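Local coordinates for protein putative branched-chain amino acid ABC transporter (Rhodospirillum rubrum ATCC 11170, PDB 3HUT) that probably binds a branched-chain amino acid or a related ligand outside the cell membrane and delivers it to an ABC transporter, at residues Val286-Ala291 with Thr322-Glu327; Val293-Pro298 with Ala310-Tyr315. One frame throughout, in Å; residues are numbered along the deposited sequence.

Interaction 1. Residues Val286-Ala291 with Thr322-Glu327; sequences VGIMLA and TRFDPE
Thr322 makes the first touch of the 322-327 segment with the 286-291 helical turn: its methyl CG2 lies 4.4 Å from Ile288 CD1, a loose apolar approach near the limit of contact. The hydroxyl has other business, since Thr322 OG1 is hydrogen-bonded to the carbonyl of Gly320, and the side chain also rests on Thr331 and Lys333 of strand 331-341. The salt bridge of Arg323 NE to Asp313 ties the strand to the preceding loop.

Phe324 makes the tighter contact. Its ring and the Ile288 side chain come from opposite directions, and two branches of the isoleucine share the far end of the ring: CG2 of Ile288 sits 4.0 Å from Phe324 CE2, while CD1 of Ile288 is 4.1 Å from Phe324 CZ. CG2 meets the ring obliquely. In Ile288 a chi1 of -71° puts CG2 anti to the backbone N, and the extended chi2 (175°) carries CD1 out to Phe324 CZ. The fold here is that of a type I periplasmic binding protein, in which helix 277-296 packs on the five-stranded parallel sheet: Met289 and Leu290 reach Leu7 of strand 5-11, while Ile288 faces Phe324 and Leu309 of helix 302-310. All three residues that meet across this contact are buried, and the atoms that meet are all carbon.

After the strand ends, Asp325 OD2 accepts from Glu327 N at 2.8 Å, an Asx turn; the donor comes from above the carboxylate plane, and the bond is bent to 139°.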
ATOM      1  N   VAL A 286      -0.697  10.903  -7.040  1.00  6.65           N
ATOM      2  CA  VAL A 286      -0.870  12.149  -7.774  1.00  6.14           C
ATOM      3  C   VAL A 286      -0.471  13.343  -6.899  1.00  7.85           C
ATOM      4  O   VAL A 286       0.237  14.248  -7.348  1.00  7.45           O
ATOM      5  CB  VAL A 286      -2.332  12.316  -8.250  1.00  4.74           C
ATOM      6  CG1 VAL A 286      -2.530  13.694  -8.854  1.00  6.35           C
ATOM      7  CG2 VAL A 286      -2.670  11.236  -9.280  1.00  4.12           C
ATOM      8  N   GLY A 287      -0.925  13.339  -5.648  1.00  7.72           N
ATOM      9  CA  GLY A 287      -0.589  14.425  -4.744  1.00  8.72           C
ATOM     10  C   GLY A 287       0.903  14.538  -4.484  1.00  8.65           C
ATOM     11  O   GLY A 287       1.447  15.640  -4.411  1.00 10.33           O
ATOM     12  N   ILE A 288       1.570  13.402  -4.325  1.00  8.58           N
ATOM     13  CA  ILE A 288       3.009  13.401  -4.089  1.00  8.24           C
ATOM     14  C   ILE A 288       3.719  14.005  -5.296  1.00  8.96           C
ATOM     15  O   ILE A 288       4.636  14.821  -5.151  1.00  8.21           O
ATOM     16  CB  ILE A 288       3.533  11.959  -3.844  1.00  8.40           C
ATOM     17  CG1 ILE A 288       3.040  11.461  -2.480  1.00  7.59           C
ATOM     18  CG2 ILE A 288       5.071  11.932  -3.907  1.00  5.38           C
ATOM     19  CD1 ILE A 288       3.374  10.009  -2.169  1.00  6.57           C
HETATM   20  N   MSE A 289       3.285  13.601  -6.487  1.00  9.29           N
HETATM   21  CA  MSE A 289       3.867  14.101  -7.729  1.00 11.39           C
HETATM   22  C   MSE A 289       3.664  15.609  -7.874  1.00  8.87           C
HETATM   23  O   MSE A 289       4.611  16.350  -8.143  1.00 10.14           O
HETATM   24  CB  MSE A 289       3.236  13.377  -8.924  1.00 14.13           C
HETATM   25  CG  MSE A 289       3.761  13.811 -10.286  1.00 19.35           C
HETATM   26 SE   MSE A 289       5.623  13.350 -10.577  1.00 30.90          SE
HETATM   27  CE  MSE A 289       5.388  11.516 -11.157  1.00 24.13           C
ATOM     28  N   LEU A 290       2.428  16.063  -7.684  1.00  9.03           N
ATOM     29  CA  LEU A 290       2.112  17.479  -7.807  1.00  7.46           C
ATOM     30  C   LEU A 290       2.878  18.341  -6.810  1.00  7.39           C
ATOM     31  O   LEU A 290       3.354  19.420  -7.151  1.00  8.77           O
ATOM     32  CB  LEU A 290       0.602  17.694  -7.651  1.00  7.43           C
ATOM     33  CG  LEU A 290      -0.251  17.125  -8.792  1.00  8.82           C
ATOM     34  CD1 LEU A 290      -1.737  17.242  -8.457  1.00  8.12           C
ATOM     35  CD2 LEU A 290       0.071  17.875 -10.080  1.00  9.65           C
ATOM     36  N   ALA A 291       3.003  17.873  -5.576  1.00  7.66           N
ATOM     37  CA  ALA A 291       3.738  18.636  -4.574  1.00  8.15           C
ATOM     38  C   ALA A 291       5.189  18.779  -5.037  1.00  8.84           C
ATOM     39  O   ALA A 291       5.790  19.841  -4.897  1.00  7.70           O
ATOM     40  CB  ALA A 291       3.680  17.932  -3.220  1.00  9.76           C
ATOM     41  N   THR A 322       3.940   9.754   4.634  1.00  7.77           N
ATOM     42  CA  THR A 322       4.833   9.041   3.725  1.00  6.56           C
ATOM     43  C   THR A 322       6.208   9.671   3.491  1.00  7.58           C
ATOM     44  O   THR A 322       6.324  10.884   3.307  1.00  6.51           O
ATOM     45  CB  THR A 322       4.134   8.869   2.361  1.00  7.79           C
ATOM     46  OG1 THR A 322       2.906   8.154   2.553  1.00  7.12           O
ATOM     47  CG2 THR A 322       5.022   8.113   1.383  1.00  7.95           C
ATOM     48  N   ARG A 323       7.230   8.816   3.476  1.00  6.44           N
ATOM     49  CA  ARG A 323       8.628   9.208   3.287  1.00  8.24           C
ATOM     50  C   ARG A 323       9.326   8.317   2.256  1.00  7.03           C
ATOM     51  O   ARG A 323       9.075   7.114   2.200  1.00  5.89           O
ATOM     52  CB  ARG A 323       9.377   9.087   4.626  1.00  6.70           C
ATOM     53  CG  ARG A 323      10.890   9.386   4.572  1.00 10.55           C
ATOM     54  CD  ARG A 323      11.541   9.199   5.952  1.00  9.57           C
ATOM     55  NE  ARG A 323      12.918   9.694   6.003  1.00 12.74           N
ATOM     56  CZ  ARG A 323      13.999   8.920   6.014  1.00 11.66           C
ATOM     57  NH1 ARG A 323      13.878   7.600   5.981  1.00 14.50           N
ATOM     58  NH2 ARG A 323      15.207   9.464   6.055  1.00 12.60           N
ATOM     59  N   PHE A 324      10.186   8.914   1.431  1.00  7.58           N
ATOM     60  CA  PHE A 324      10.962   8.150   0.451  1.00  7.83           C
ATOM     61  C   PHE A 324      12.403   8.195   0.974  1.00  8.62           C
ATOM     62  O   PHE A 324      12.968   9.278   1.166  1.00  7.83           O
ATOM     63  CB  PHE A 324      10.905   8.784  -0.953  1.00  8.87           C
ATOM     64  CG  PHE A 324       9.550   8.689  -1.630  1.00  7.37           C
ATOM     65  CD1 PHE A 324       8.578   7.799  -1.179  1.00  7.78           C
ATOM     66  CD2 PHE A 324       9.273   9.466  -2.755  1.00  6.14           C
ATOM     67  CE1 PHE A 324       7.350   7.684  -1.842  1.00  7.83           C
ATOM     68  CE2 PHE A 324       8.050   9.357  -3.425  1.00  5.92           C
ATOM     69  CZ  PHE A 324       7.089   8.465  -2.968  1.00  7.43           C
ATOM     70  N   ASP A 325      12.989   7.026   1.212  1.00  7.66           N
ATOM     71  CA  ASP A 325      14.353   6.942   1.735  1.00  8.63           C
ATOM     72  C   ASP A 325      15.336   7.761   0.897  1.00  8.74           C
ATOM     73  O   ASP A 325      15.392   7.614  -0.324  1.00  8.42           O
ATOM     74  CB  ASP A 325      14.816   5.486   1.768  1.00  9.70           C
ATOM     75  CG  ASP A 325      16.066   5.298   2.592  1.00 10.90           C
ATOM     76  OD1 ASP A 325      15.945   5.113   3.824  1.00 12.61           O
ATOM     77  OD2 ASP A 325      17.168   5.356   2.014  1.00  9.27           O
ATOM     78  N   PRO A 326      16.133   8.624   1.550  1.00  8.55           N
ATOM     79  CA  PRO A 326      17.108   9.461   0.842  1.00  9.26           C
ATOM     80  C   PRO A 326      18.171   8.663   0.096  1.00  9.74           C
ATOM     81  O   PRO A 326      18.756   9.146  -0.870  1.00 10.72           O
ATOM     82  CB  PRO A 326      17.694  10.332   1.954  1.00  9.48           C
ATOM     83  CG  PRO A 326      17.581   9.473   3.161  1.00  9.85           C
ATOM     84  CD  PRO A 326      16.210   8.847   3.007  1.00  8.27           C
ATOM     85  N   GLU A 327      18.420   7.441   0.547  1.00 10.78           N
ATOM     86  CA  GLU A 327      19.412   6.599  -0.103  1.00 11.30           C
ATOM     87  C   GLU A 327      18.797   5.633  -1.121  1.00 11.70           C
ATOM     88  O   GLU A 327      19.181   5.633  -2.287  1.00 11.31           O
ATOM     89  CB  GLU A 327      20.214   5.816   0.952  1.00 15.74           C
ATOM     90  CG  GLU A 327      21.252   4.880   0.365  1.00 19.37           C
ATOM     91  CD  GLU A 327      22.225   4.329   1.400  1.00 22.98           C
ATOM     92  OE1 GLU A 327      22.882   5.126   2.110  1.00 20.37           O
ATOM     93  OE2 GLU A 327      22.337   3.089   1.492  1.00 25.95           O
TER

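Interaction 2. Residues Val293-Pro298 with Ala310-Tyr315; sequences VGRAGP and AATDRY
A water-mediated polar contact at the partly buried edge of the fold joins Arg295, near the C-terminal end of helix 277-296, to Thr312 in the loop after helix 302-310, with Ala311 CB beside the guanidinium. The evidence for mediation is the spacing: Arg295 NH2 and Thr312 OG1 stand 4.1 Å apart, too far for a direct bond, while water 1 accepts from Arg295 NH2 at 3.1 Å and donates to Thr312 OG1 at 2.8 Å. The water lies in the guanidinium plane, at its edge. The arginine chain is bent at chi3 (-66°), and the two side chains cross at about a right angle.

In this periplasmic binding protein fold the two helices are consecutive, and the same groups tie them further: Arg295 NH2 also bonds the carbonyl of Ala308, and Thr312 OG1 that of Leu309, so both polar ends are fixed on the last turn of helix 302-310. The methyl of Ala311 adds a loose contact, its CB 4.5 Å from Arg295 NH2. Helix 277-296 itself ends one residue later, at Ala296; Gly297 leaves helical geometry with a positive phi of 87°, while its N still bonds Val293 O at 2.8 Å.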
ATOM      1  N   VAL A 293       6.271  18.734  -8.137  1.00  9.08           N
ATOM      2  CA  VAL A 293       6.289  19.673  -9.255  1.00  9.40           C
ATOM      3  C   VAL A 293       6.206  21.086  -8.672  1.00 10.51           C
ATOM      4  O   VAL A 293       6.890  22.004  -9.128  1.00 11.78           O
ATOM      5  CB  VAL A 293       5.089  19.449 -10.218  1.00 10.73           C
ATOM      6  CG1 VAL A 293       5.126  20.481 -11.341  1.00  9.79           C
ATOM      7  CG2 VAL A 293       5.137  18.040 -10.808  1.00  6.56           C
ATOM      8  N   GLY A 294       5.366  21.249  -7.656  1.00  9.48           N
ATOM      9  CA  GLY A 294       5.218  22.540  -7.013  1.00 10.07           C
ATOM     10  C   GLY A 294       6.548  23.064  -6.495  1.00 11.06           C
ATOM     11  O   GLY A 294       6.861  24.248  -6.640  1.00 10.90           O
ATOM     12  N   ARG A 295       7.335  22.189  -5.879  1.00 10.57           N
ATOM     13  CA  ARG A 295       8.632  22.600  -5.359  1.00 12.11           C
ATOM     14  C   ARG A 295       9.619  22.853  -6.492  1.00 12.74           C
ATOM     15  O   ARG A 295      10.455  23.748  -6.403  1.00 16.11           O
ATOM     16  CB  ARG A 295       9.189  21.544  -4.399  1.00 11.44           C
ATOM     17  CG  ARG A 295       8.395  21.420  -3.105  1.00  9.91           C
ATOM     18  CD  ARG A 295       9.155  20.602  -2.077  1.00  8.63           C
ATOM     19  NE  ARG A 295       9.323  19.209  -2.473  1.00  8.18           N
ATOM     20  CZ  ARG A 295       8.394  18.268  -2.324  1.00 10.01           C
ATOM     21  NH1 ARG A 295       7.214  18.565  -1.785  1.00  8.59           N
ATOM     22  NH2 ARG A 295       8.654  17.022  -2.699  1.00  7.96           N
ATOM     23  N   ALA A 296       9.517  22.070  -7.562  1.00 14.01           N
ATOM     24  CA  ALA A 296      10.406  22.240  -8.706  1.00 15.05           C
ATOM     25  C   ALA A 296      10.102  23.558  -9.420  1.00 16.09           C
ATOM     26  O   ALA A 296      10.990  24.168 -10.014  1.00 17.38           O
ATOM     27  CB  ALA A 296      10.255  21.067  -9.672  1.00 13.11           C
ATOM     28  N   GLY A 297       8.843  23.986  -9.364  1.00 15.51           N
ATOM     29  CA  GLY A 297       8.457  25.237  -9.994  1.00 17.32           C
ATOM     30  C   GLY A 297       8.077  25.154 -11.465  1.00 16.66           C
ATOM     31  O   GLY A 297       8.159  24.088 -12.073  1.00 17.15           O
ATOM     32  N   PRO A 298       7.666  26.283 -12.068  1.00 18.64           N
ATOM     33  CA  PRO A 298       7.258  26.392 -13.475  1.00 18.99           C
ATOM     34  C   PRO A 298       8.301  25.922 -14.489  1.00 19.72           C
ATOM     35  O   PRO A 298       7.955  25.392 -15.550  1.00 18.58           O
ATOM     36  CB  PRO A 298       6.952  27.881 -13.630  1.00 21.10           C
ATOM     37  CG  PRO A 298       6.507  28.278 -12.262  1.00 20.18           C
ATOM     38  CD  PRO A 298       7.517  27.581 -11.388  1.00 18.69           C
ATOM     39  N   ALA A 310      12.262  12.567  -4.951  1.00  7.27           N
ATOM     40  CA  ALA A 310      13.120  11.873  -3.997  1.00  7.24           C
ATOM     41  C   ALA A 310      13.153  12.585  -2.645  1.00  7.03           C
ATOM     42  O   ALA A 310      13.452  11.964  -1.623  1.00  7.31           O
ATOM     43  CB  ALA A 310      14.529  11.764  -4.558  1.00  7.80           C
ATOM     44  N   ALA A 311      12.844  13.883  -2.645  1.00  6.09           N
ATOM     45  CA  ALA A 311      12.845  14.681  -1.414  1.00  6.66           C
ATOM     46  C   ALA A 311      11.620  14.437  -0.522  1.00  7.09           C
ATOM     47  O   ALA A 311      11.578  14.892   0.624  1.00  8.65           O
ATOM     48  CB  ALA A 311      12.949  16.160  -1.760  1.00  5.76           C
ATOM     49  N   THR A 312      10.626  13.732  -1.049  1.00  6.77           N
ATOM     50  CA  THR A 312       9.411  13.424  -0.290  1.00  7.06           C
ATOM     51  C   THR A 312       9.835  12.819   1.044  1.00  6.93           C
ATOM     52  O   THR A 312      10.451  11.756   1.086  1.00  5.60           O
ATOM     53  CB  THR A 312       8.519  12.421  -1.047  1.00  7.24           C
ATOM     54  OG1 THR A 312       8.210  12.948  -2.343  1.00  7.10           O
ATOM     55  CG2 THR A 312       7.221  12.180  -0.285  1.00  9.26           C
ATOM     56  N   ASP A 313       9.489  13.488   2.134  1.00  8.98           N
ATOM     57  CA  ASP A 313       9.920  13.027   3.442  1.00 10.79           C
ATOM     58  C   ASP A 313       8.829  12.912   4.500  1.00 11.67           C
ATOM     59  O   ASP A 313       8.896  12.057   5.371  1.00 11.90           O
ATOM     60  CB  ASP A 313      11.002  13.987   3.946  1.00 11.83           C
ATOM     61  CG  ASP A 313      11.709  13.485   5.195  1.00 13.06           C
ATOM     62  OD1 ASP A 313      12.543  12.575   5.073  1.00 15.73           O
ATOM     63  OD2 ASP A 313      11.417  14.003   6.282  1.00 17.43           O
ATOM     64  N   ARG A 314       7.820  13.766   4.408  1.00 12.86           N
ATOM     65  CA  ARG A 314       6.765  13.816   5.403  1.00 13.64           C
ATOM     66  C   ARG A 314       5.415  14.148   4.754  1.00 12.57           C
ATOM     67  O   ARG A 314       4.648  14.955   5.262  1.00 11.63           O
ATOM     68  CB  ARG A 314       7.188  14.878   6.435  1.00 17.81           C
ATOM     69  CG  ARG A 314       6.160  15.379   7.420  1.00 25.63           C
ATOM     70  CD  ARG A 314       6.262  14.700   8.785  1.00 31.48           C
ATOM     71  NE  ARG A 314       5.352  15.312   9.759  1.00 34.19           N
ATOM     72  CZ  ARG A 314       4.116  15.718   9.475  1.00 36.19           C
ATOM     73  NH1 ARG A 314       3.635  15.587   8.245  1.00 36.67           N
ATOM     74  NH2 ARG A 314       3.353  16.245  10.421  1.00 38.10           N
ATOM     75  N   TYR A 315       5.127  13.514   3.624  1.00 10.88           N
ATOM     76  CA  TYR A 315       3.876  13.758   2.914  1.00 10.58           C
ATOM     77  C   TYR A 315       2.666  13.303   3.729  1.00 10.70           C
ATOM     78  O   TYR A 315       2.572  12.141   4.102  1.00 10.79           O
ATOM     79  CB  TYR A 315       3.882  13.023   1.571  1.00  9.36           C
ATOM     80  CG  TYR A 315       2.689  13.353   0.706  1.00  9.09           C
ATOM     81  CD1 TYR A 315       2.638  14.541  -0.020  1.00  9.29           C
ATOM     82  CD2 TYR A 315       1.585  12.495   0.649  1.00  9.59           C
ATOM     83  CE1 TYR A 315       1.510  14.875  -0.785  1.00  8.53           C
ATOM     84  CE2 TYR A 315       0.455  12.818  -0.111  1.00  9.60           C
ATOM     85  CZ  TYR A 315       0.426  14.011  -0.823  1.00  9.41           C
ATOM     86  OH  TYR A 315      -0.686  14.341  -1.555  1.00  9.97           O
TER
HETATM   87  O   HOH W   1       6.341  15.000  -2.900  1.00  5.89           O

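Both contacts draw on helix 277-296, interaction 1 on its 286-291 part and interaction 2 on its C-terminal end, and their centres lie about 7 Å apart. Along the chain the order is 286-291, 293-298, 310-315, 322-327, so the segments of interaction 2 fall between those of interaction 1. The two later segments are joined by probable backbone hydrogen bonds: Thr322 N to Tyr315 O at 2.8 Å and Phe324 N to Thr312 O at 2.9 Å. Tyr315 also packs on the helix, with CD2 3.6 Å from Ile288 CG1. Helix 277-296 packs on the parallel sheet, while strand 322-324 pairs antiparallel with 331-341; within one lobe of the binding protein, the contacts thus link that helix to the chain leading into strand 331-341.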